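Local coordinates for protein tetracycline Repressor, class A (Pseudomonas sp., PDB 5MRU) that represses the tetracycline resistance gene by binding its operator through a helix-turn-helix, and loosens its hold on that DNA when tetracycline binds, at residues F78-G81 with N82-F86; D129-N132 with A133-I137; Y139-V142 with G143-E147; E148-G151 with D152-G156. All blocks are in the same frame, centred on the assembly; numbering follows the deposited sequence.

Contact 1. Residues F78-G81 with N82-F86; sequences FLTG and NARSF. With TDC (5a,6-anhydrotetracycline), chain B.
The Phe78 ring and the Asn82 amide lie stacked one turn apart on helix 75-91, their planes 27° from parallel. Asn82 CB comes over one face of the ring, offset toward its rim and 4.3 Å from the centroid, a CH-pi contact. One turn further on, Phe86 offers a ring face to the anhydrotetracycline, whose O1C lies above its centre, 3.4 Å from Phe86 CZ; His100 meets this ring edge-to-face. On the outer side of the helix, the methyl CG2 of Thr80 covers one face of the Arg84 guanidinium, 3.6 Å from Arg84 CZ, while Arg84 NE forms a salt bridge with Glu188.

Asn82 reaches the drug because its CG stands opposite the backbone N (chi1 176°), which swings the amide beside Phe78 and outward to the ligand. There the two ends of the amide play opposite parts. ND2 donates an almost straight bond to the ligand's O3 at 2.9 Å (178°), and OD1 accepts from the ligand's N4, also at 2.9 Å. Gln116 and His64 bond the drug as well. A carboxamide, with donor and acceptor fixed on one plane, suits a ligand edge carrying an amine next to an oxygen. The pairing implies recognition of both the dimethylamino nitrogen and O3; the Phe78 ring, stacked beside the amide, probably restricts how it can turn.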
# COMPACT_ATOMS: atom_id res chain seq x y z
N PHE A 78 -0.81 -19.18 -11.66
CA PHE A 78 -1.21 -19.11 -10.24
C PHE A 78 -0.92 -17.76 -9.58
O PHE A 78 -1.81 -17.17 -8.96
CB PHE A 78 -0.52 -20.21 -9.42
CG PHE A 78 -0.59 -19.96 -7.95
CD1 PHE A 78 -1.81 -20.04 -7.29
CD2 PHE A 78 0.53 -19.58 -7.23
CE1 PHE A 78 -1.90 -19.75 -5.93
CE2 PHE A 78 0.44 -19.30 -5.87
CZ PHE A 78 -0.78 -19.39 -5.21
N LEU A 79 0.32 -17.29 -9.66
CA LEU A 79 0.68 -16.00 -9.08
C LEU A 79 -0.10 -14.85 -9.69
O LEU A 79 -0.45 -13.89 -8.97
CB LEU A 79 2.16 -15.69 -9.26
CG LEU A 79 3.13 -16.58 -8.51
CD1 LEU A 79 4.56 -16.32 -8.99
CD2 LEU A 79 3.03 -16.46 -7.00
N THR A 80 -0.32 -14.93 -11.00
CA THR A 80 -1.07 -13.91 -11.73
C THR A 80 -2.49 -13.90 -11.25
O THR A 80 -2.99 -12.89 -10.74
CB THR A 80 -1.09 -14.17 -13.24
OG1 THR A 80 0.19 -13.87 -13.81
CG2 THR A 80 -2.14 -13.32 -13.89
N GLY A 81 -3.14 -15.05 -11.40
CA GLY A 81 -4.49 -15.22 -10.95
C GLY A 81 -4.66 -14.87 -9.49
O GLY A 81 -5.57 -14.11 -9.12
N ASN A 82 -3.76 -15.43 -8.68
CA ASN A 82 -3.68 -15.17 -7.23
C ASN A 82 -3.67 -13.72 -6.86
O ASN A 82 -4.35 -13.33 -5.94
CB ASN A 82 -2.40 -15.75 -6.70
CG ASN A 82 -2.20 -15.45 -5.26
OD1 ASN A 82 -1.28 -14.73 -4.90
ND2 ASN A 82 -3.07 -16.01 -4.42
N ALA A 83 -2.89 -12.94 -7.60
CA ALA A 83 -2.77 -11.50 -7.39
C ALA A 83 -4.01 -10.79 -7.85
O ALA A 83 -4.51 -9.87 -7.19
CB ALA A 83 -1.58 -10.98 -8.19
N ARG A 84 -4.50 -11.20 -9.01
CA ARG A 84 -5.75 -10.68 -9.53
C ARG A 84 -6.87 -10.91 -8.57
O ARG A 84 -7.71 -10.03 -8.35
CB ARG A 84 -6.08 -11.35 -10.86
CG ARG A 84 -5.37 -10.66 -11.98
CD ARG A 84 -5.45 -11.50 -13.20
NE ARG A 84 -5.04 -10.77 -14.38
CZ ARG A 84 -4.63 -11.36 -15.50
NH1 ARG A 84 -4.59 -12.69 -15.59
NH2 ARG A 84 -4.26 -10.62 -16.55
N SER A 85 -6.87 -12.11 -7.99
CA SER A 85 -7.96 -12.52 -7.12
C SER A 85 -7.90 -11.85 -5.74
O SER A 85 -8.93 -11.49 -5.18
CB SER A 85 -7.89 -14.00 -6.95
OG SER A 85 -9.02 -14.44 -6.28
N PHE A 86 -6.69 -11.74 -5.19
CA PHE A 86 -6.45 -10.99 -3.97
C PHE A 86 -7.00 -9.58 -4.15
O PHE A 86 -7.92 -9.17 -3.45
CB PHE A 86 -4.95 -10.98 -3.67
CG PHE A 86 -4.56 -10.25 -2.39
CD1 PHE A 86 -5.26 -10.41 -1.22
CD2 PHE A 86 -3.42 -9.45 -2.36
CE1 PHE A 86 -4.89 -9.77 -0.06
CE2 PHE A 86 -3.04 -8.80 -1.20
CZ PHE A 86 -3.78 -8.97 -0.04
O12 TDC B . -1.62 -10.95 2.73
C12 TDC B . -1.07 -12.01 2.33
C1B TDC B . 0.12 -12.55 3.02
C11 TDC B . 0.58 -11.90 4.17
O11 TDC B . -0.05 -10.76 4.64
C1A TDC B . 1.68 -12.38 4.85
C10 TDC B . 2.13 -11.73 5.99
O10 TDC B . 1.53 -10.58 6.49
C9 TDC B . 3.30 -12.25 6.71
C8 TDC B . 3.91 -13.39 6.23
C7 TDC B . 3.43 -14.01 5.09
C61 TDC B . 2.33 -13.53 4.39
C6 TDC B . 1.85 -14.18 3.23
C62 TDC B . 2.49 -15.42 2.66
C51 TDC B . 0.74 -13.69 2.55
C5 TDC B . 0.25 -14.39 1.29
C1C TDC B . -1.62 -12.81 1.18
C1 TDC B . -2.43 -14.00 1.71
O1 TDC B . -2.62 -14.12 2.91
O1C TDC B . -2.37 -12.01 0.29
C41 TDC B . -0.53 -13.43 0.38
C4 TDC B . -1.04 -14.20 -0.89
N4 TDC B . -1.01 -13.51 -2.23
C43 TDC B . -1.33 -12.06 -2.22
C42 TDC B . 0.39 -13.67 -2.75
C3 TDC B . -2.37 -14.92 -0.61
O3 TDC B . -2.79 -15.61 -1.53
C2 TDC B . -2.98 -14.88 0.69
C21 TDC B . -4.18 -15.69 0.98
O21 TDC B . -4.62 -16.48 0.14
N21 TDC B . -4.76 -15.68 2.20

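Contact 2. Residues D129-N132 with A133-I137; sequences DAVN and ALMTI. With TDC (5a,6-anhydrotetracycline), chain B.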
# COMPACT_ATOMS: atom_id res chain seq x y z
N ASP A 129 13.09 -17.35 -2.18
CA ASP A 129 12.48 -16.83 -3.39
C ASP A 129 10.98 -16.94 -3.36
O ASP A 129 10.28 -16.04 -3.82
CB ASP A 129 13.00 -17.57 -4.63
CG ASP A 129 14.38 -17.14 -5.03
OD1 ASP A 129 14.70 -15.96 -4.78
OD2 ASP A 129 15.12 -17.96 -5.62
N ALA A 130 10.47 -18.05 -2.84
CA ALA A 130 9.02 -18.26 -2.82
C ALA A 130 8.33 -17.29 -1.86
O ALA A 130 7.30 -16.74 -2.20
CB ALA A 130 8.68 -19.70 -2.48
N VAL A 131 8.92 -17.09 -0.67
CA VAL A 131 8.39 -16.12 0.29
C VAL A 131 8.38 -14.77 -0.37
O VAL A 131 7.37 -14.06 -0.30
CB VAL A 131 9.25 -16.00 1.57
CG1 VAL A 131 8.50 -15.14 2.59
CG2 VAL A 131 9.60 -17.36 2.15
N ASN A 132 9.50 -14.42 -1.01
CA ASN A 132 9.65 -13.14 -1.71
C ASN A 132 8.65 -12.90 -2.83
O ASN A 132 8.16 -11.79 -2.99
CB ASN A 132 11.07 -12.96 -2.28
CG ASN A 132 11.28 -11.57 -2.89
OD1 ASN A 132 11.42 -11.41 -4.10
ND2 ASN A 132 11.27 -10.56 -2.03
N ALA A 133 8.35 -13.93 -3.61
CA ALA A 133 7.32 -13.83 -4.64
C ALA A 133 5.92 -13.51 -4.06
O ALA A 133 5.13 -12.81 -4.68
CB ALA A 133 7.26 -15.11 -5.48
N LEU A 134 5.61 -14.03 -2.88
CA LEU A 134 4.28 -13.88 -2.35
C LEU A 134 4.23 -12.53 -1.69
O LEU A 134 3.33 -11.73 -1.94
CB LEU A 134 3.93 -15.01 -1.40
CG LEU A 134 3.88 -16.41 -2.09
CD1 LEU A 134 3.37 -17.50 -1.15
CD2 LEU A 134 3.03 -16.42 -3.35
N MET A 135 5.23 -12.23 -0.89
CA MET A 135 5.24 -10.96 -0.21
C MET A 135 5.20 -9.82 -1.23
O MET A 135 4.36 -8.93 -1.16
CB MET A 135 6.46 -10.84 0.72
CG MET A 135 6.06 -10.47 2.15
SD MET A 135 5.12 -11.77 3.03
CE MET A 135 6.51 -12.68 3.72
N THR A 136 6.10 -9.86 -2.20
CA THR A 136 6.26 -8.76 -3.12
C THR A 136 4.98 -8.46 -3.91
O THR A 136 4.59 -7.31 -4.08
CB THR A 136 7.43 -9.07 -4.06
OG1 THR A 136 8.66 -9.04 -3.32
CG2 THR A 136 7.48 -8.08 -5.19
N ILE A 137 4.33 -9.51 -4.37
CA ILE A 137 3.05 -9.42 -5.05
C ILE A 137 2.06 -8.83 -4.07
O ILE A 137 1.32 -7.90 -4.40
CB ILE A 137 2.57 -10.81 -5.55
CG1 ILE A 137 3.39 -11.23 -6.76
CG2 ILE A 137 1.09 -10.81 -5.93
CD1 ILE A 137 3.11 -12.63 -7.21
O12 TDC B . -1.62 -10.95 2.73
C12 TDC B . -1.07 -12.01 2.33
C1B TDC B . 0.12 -12.55 3.02
C11 TDC B . 0.58 -11.90 4.17
O11 TDC B . -0.05 -10.76 4.64
C1A TDC B . 1.68 -12.38 4.85
C10 TDC B . 2.13 -11.73 5.99
O10 TDC B . 1.53 -10.58 6.49
C9 TDC B . 3.30 -12.25 6.71
C8 TDC B . 3.91 -13.39 6.23
C7 TDC B . 3.43 -14.01 5.09
C61 TDC B . 2.33 -13.53 4.39
C6 TDC B . 1.85 -14.18 3.23
C62 TDC B . 2.49 -15.42 2.66
C51 TDC B . 0.74 -13.69 2.55
C5 TDC B . 0.25 -14.39 1.29
C1C TDC B . -1.62 -12.81 1.18
C1 TDC B . -2.43 -14.00 1.71
O1 TDC B . -2.62 -14.12 2.91
O1C TDC B . -2.37 -12.01 0.29
C41 TDC B . -0.53 -13.43 0.38
C4 TDC B . -1.04 -14.20 -0.89
N4 TDC B . -1.01 -13.51 -2.23
C43 TDC B . -1.33 -12.06 -2.22
C42 TDC B . 0.39 -13.67 -2.75
C3 TDC B . -2.37 -14.92 -0.61
O3 TDC B . -2.79 -15.61 -1.53
C2 TDC B . -2.98 -14.88 0.69
C21 TDC B . -4.18 -15.69 0.98
O21 TDC B . -4.62 -16.48 0.14
N21 TDC B . -4.76 -15.68 2.20
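Val131 meets Met135 side chain to side chain, and Thr136 bonds back to the carbonyl of Asn132, each one turn apart on helix 127-153, a helix of the ligand-binding domain that lines the drug pocket along one flank and meets the second subunit along another. On the pocket flank the two side chains run alongside each other: the branch CG1 of Val131 rests against the terminal methyl CE of Met135 at 3.4 Å. The Met135 chain is bent at both chi2 and chi3, a fold that turns its sulfur to the drug's aromatic rings, with SD 3.5 Å from ligand atom C7. A long, unbranched and polarisable thioether suits this place, since it can mould itself to a flat hydrophobic surface. Leu134 adds CD2, 3.9 Å from the ligand's C42 methyl.

The other flank is polar. Thr136 OG1 donates to Asn132 O at 2.8 Å, while the backbone N of Thr136 donates to the same oxygen at 2.9 Å; the two donors arrive from opposite faces of the carbonyl plane. The hydroxyl sits near the backbone N of its own residue (chi1 -69°), and from there it bends back to the preceding turn. A buried threonine can thus satisfy its hydroxyl within its own helix.

Around these pairs, Leu134 packs on helices 75-91 and 107-123, Ala133 on Leu198 of helix 183-199, and Asn132 and Thr136 on Val193 and Gly190 of the second subunit.

Contact 3. Residues Y139-V142 with G143-E147; sequences YFTV and GAVLE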
# COMPACT_ATOMS: atom_id res chain seq x y z
N TYR A 139 2.70 -6.92 -1.35
CA TYR A 139 3.02 -5.52 -1.11
C TYR A 139 2.63 -4.61 -2.26
O TYR A 139 2.10 -3.52 -2.03
CB TYR A 139 4.48 -5.38 -0.78
CG TYR A 139 4.78 -5.94 0.57
CD1 TYR A 139 3.75 -6.26 1.48
CD2 TYR A 139 6.08 -6.13 0.98
CE1 TYR A 139 4.02 -6.74 2.74
CE2 TYR A 139 6.37 -6.62 2.24
CZ TYR A 139 5.34 -6.93 3.11
OH TYR A 139 5.64 -7.41 4.37
N PHE A 140 2.84 -5.10 -3.48
CA PHE A 140 2.47 -4.38 -4.68
C PHE A 140 0.96 -4.17 -4.76
O PHE A 140 0.50 -3.09 -5.12
CB PHE A 140 2.90 -5.15 -5.92
CG PHE A 140 2.41 -4.55 -7.20
CD1 PHE A 140 2.82 -3.29 -7.57
CD2 PHE A 140 1.53 -5.23 -8.02
CE1 PHE A 140 2.39 -2.72 -8.76
CE2 PHE A 140 1.08 -4.67 -9.22
CZ PHE A 140 1.51 -3.41 -9.59
N THR A 141 0.22 -5.22 -4.46
CA THR A 141 -1.23 -5.23 -4.63
C THR A 141 -1.89 -4.26 -3.63
O THR A 141 -2.63 -3.33 -4.00
CB THR A 141 -1.76 -6.64 -4.43
OG1 THR A 141 -0.99 -7.54 -5.23
CG2 THR A 141 -3.22 -6.78 -4.82
N VAL A 142 -1.56 -4.44 -2.36
CA VAL A 142 -2.08 -3.59 -1.29
C VAL A 142 -1.75 -2.13 -1.67
O VAL A 142 -2.62 -1.24 -1.63
CB VAL A 142 -1.44 -4.01 0.06
CG1 VAL A 142 -1.82 -3.08 1.16
CG2 VAL A 142 -1.88 -5.40 0.44
N GLY A 143 -0.51 -1.90 -2.10
CA GLY A 143 -0.10 -0.58 -2.54
C GLY A 143 -1.02 -0.10 -3.64
O GLY A 143 -1.65 0.96 -3.50
N ALA A 144 -1.15 -0.90 -4.71
CA ALA A 144 -1.93 -0.47 -5.88
C ALA A 144 -3.38 -0.15 -5.47
O ALA A 144 -3.92 0.90 -5.82
CB ALA A 144 -1.91 -1.50 -6.96
N VAL A 145 -3.98 -1.02 -4.67
CA VAL A 145 -5.36 -0.85 -4.32
C VAL A 145 -5.50 0.35 -3.41
O VAL A 145 -6.38 1.18 -3.63
CB VAL A 145 -5.93 -2.09 -3.64
CG1 VAL A 145 -7.32 -1.81 -3.09
CG2 VAL A 145 -5.94 -3.26 -4.62
N LEU A 146 -4.61 0.47 -2.42
CA LEU A 146 -4.68 1.62 -1.54
C LEU A 146 -4.72 2.91 -2.34
O LEU A 146 -5.48 3.79 -2.03
CB LEU A 146 -3.47 1.67 -0.61
CG LEU A 146 -3.51 2.69 0.53
CD1 LEU A 146 -4.44 2.23 1.63
CD2 LEU A 146 -2.11 2.85 1.08
N GLU A 147 -3.90 3.02 -3.37
CA GLU A 147 -3.83 4.26 -4.14
C GLU A 147 -5.09 4.41 -4.94
O GLU A 147 -5.67 5.49 -4.99
CB GLU A 147 -2.59 4.32 -5.01
CG GLU A 147 -1.29 4.35 -4.22
CD GLU A 147 -0.64 5.71 -4.24
OE1 GLU A 147 -1.39 6.69 -4.45
OE2 GLU A 147 0.60 5.81 -4.07
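Val142 and Gly143 meet at the join of the two segments and, with Thr141, give up the most surface to it. Across this turn of helix 127-153 the side chains scarcely meet; those of Thr141 and Val145 come no closer than 4.5 Å, CG2 to CG2. The grip is that of the backbone. Val142 O accepts from Leu146 N at 2.7 Å, and Thr141 O from Val145 N at 2.8 Å. Gly143 N in turn donates to Tyr139 O at 3.1 Å. Having no side chain, Gly143 brings only backbone to this buried part of the helix, which suits a place enclosed by protein.

In Val145 the branch CG2 lies beside its own backbone N, where it comes 3.4 Å from Thr141 O and covers that carbonyl with hydrocarbon. Beta-branched residues give this flank a compact, largely apolar surface, and the polar end of Thr141 is dealt with inside the helix, its OG1 being hydrogen-bonded to Ile137 O.

The segment belongs to the long helix that, with helix 183-199 and the same pair from the second subunit, makes the four-helix bundle through which TetR repressors dimerise. Thr141 packs on Phe86 and Phe187, and Val142 on His100, the residue that probably ligates magnesium as in near-identical repressors. Val142 also touches Glu147 of the second subunit. Glu147 of this chain crosses the interface the other way: its carboxylate accepts from the backbone N of Gly102 in the second subunit and packs beside His100 there.

Contact 4. Residues E148-G151 with D152-G156; sequences EQAG and DSESG
Three i to i+4 bonds run through these residues: Ser153 N donates to Gln149 O at 2.8 Å and Glu154 N to Ala150 O at 2.7 Å, while the bond from Asp152 N to Glu148 O, 3.3 Å, is weak. Ser155 departs from the pattern. Its N turns to Asp152 O, three residues back, and its hydroxyl OG donates to Gly151 O at 3.0 Å in the carbonyl plane. The side chain thus serves the carbonyl that its own N-H would serve in a regular helix. With OG near the backbone N (chi1 -78°), a short serine can fold back this far.

This is the C-terminal part of helix 127-153, at the surface, leading to a poorly ordered Gly156 and, soon after, a stretch that is not modelled. Small residues, Ala150 and Gly151, form the turn; Ala150 packs on Gly102 of the second subunit.

Glu154 is bent at chi2 (-32°), curling its OE1 back to 4.0 Å from Ala150 CB, and it packs on Arg49 of the second subunit. Glu148 OE2 and Asp152 OD2 stand 4.6 Å apart, a like-charged pair probably eased because Glu148 OE1 forms a salt bridge with Arg87.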
# COMPACT_ATOMS: atom_id res chain seq x y z
N GLU A 148 -5.58 3.32 -5.51
CA GLU A 148 -6.86 3.41 -6.19
C GLU A 148 -8.01 3.85 -5.27
O GLU A 148 -8.83 4.65 -5.66
CB GLU A 148 -7.20 2.07 -6.87
CG GLU A 148 -8.60 2.08 -7.48
CD GLU A 148 -8.94 0.89 -8.35
OE1 GLU A 148 -8.16 -0.09 -8.42
OE2 GLU A 148 -10.04 1.01 -8.98
N GLN A 149 -8.07 3.29 -4.06
CA GLN A 149 -9.21 3.47 -3.15
C GLN A 149 -9.24 4.83 -2.53
O GLN A 149 -10.29 5.43 -2.41
CB GLN A 149 -9.20 2.39 -2.11
CG GLN A 149 -9.92 1.16 -2.61
CD GLN A 149 -9.95 -0.01 -1.66
OE1 GLN A 149 -9.12 -0.15 -0.78
NE2 GLN A 149 -10.90 -0.90 -1.87
N ALA A 150 -8.08 5.34 -2.16
CA ALA A 150 -7.92 6.66 -1.63
C ALA A 150 -8.16 7.76 -2.66
O ALA A 150 -8.83 8.74 -2.38
CB ALA A 150 -6.50 6.77 -1.12
N GLY A 151 -7.58 7.63 -3.85
CA GLY A 151 -7.76 8.60 -4.93
C GLY A 151 -9.24 8.83 -5.15
O GLY A 151 -9.70 9.98 -5.27
N ASP A 152 -9.98 7.72 -5.20
CA ASP A 152 -11.45 7.74 -5.26
C ASP A 152 -12.04 8.35 -3.98
O ASP A 152 -12.69 9.37 -4.05
CB ASP A 152 -12.02 6.33 -5.52
CG ASP A 152 -11.72 5.82 -6.96
OD1 ASP A 152 -11.02 6.52 -7.74
OD2 ASP A 152 -12.19 4.71 -7.30
N SER A 153 -11.76 7.72 -2.83
CA SER A 153 -12.18 8.22 -1.48
C SER A 153 -11.97 9.71 -1.18
O SER A 153 -12.77 10.29 -0.48
CB SER A 153 -11.49 7.42 -0.36
OG SER A 153 -12.42 6.74 0.45
N GLU A 154 -10.89 10.29 -1.70
CA GLU A 154 -10.45 11.65 -1.36
C GLU A 154 -10.97 12.72 -2.31
O GLU A 154 -10.75 13.92 -2.09
CB GLU A 154 -8.90 11.76 -1.37
CG GLU A 154 -8.07 10.81 -0.48
CD GLU A 154 -8.75 10.40 0.80
OE1 GLU A 154 -8.55 9.24 1.21
OE2 GLU A 154 -9.48 11.22 1.40
N SER A 155 -11.63 12.29 -3.38
CA SER A 155 -12.06 13.21 -4.45
C SER A 155 -12.93 14.42 -4.03
O SER A 155 -13.02 15.38 -4.79
CB SER A 155 -12.73 12.42 -5.57
OG SER A 155 -11.77 11.76 -6.39
N GLY A 156 -13.59 14.35 -2.85
CA GLY A 156 -14.27 15.47 -2.16
C GLY A 156 -13.48 16.77 -2.03
O GLY A 156 -14.02 17.84 -2.32

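In the fold
Contacts 2, 3 and 4 succeed one another along helix 127-153, while contact 1 lies on helix 75-91, which packs against it. Contact 1 touches contact 2 through Ala83 CB and Ile137 CG2, 3.5 Å apart, and contact 3 through Phe86 CD2 and Thr141 CG2 at 3.6 Å. The drug joins contacts 1 and 2, centred about 12 Å apart: contact 1 gives the hydrogen bonds of Asn82 and the face of Phe86, contact 2 the apolar side chains of Leu134 and Met135. Contacts 1 and 3 both meet His100, through Phe86 and Val142, and the Val142 side chain is about 6 Å from a bound magnesium ion. Contact 4, centred about 24 Å from contact 1, does not touch it; like contacts 2 and 3, it reaches the second subunit.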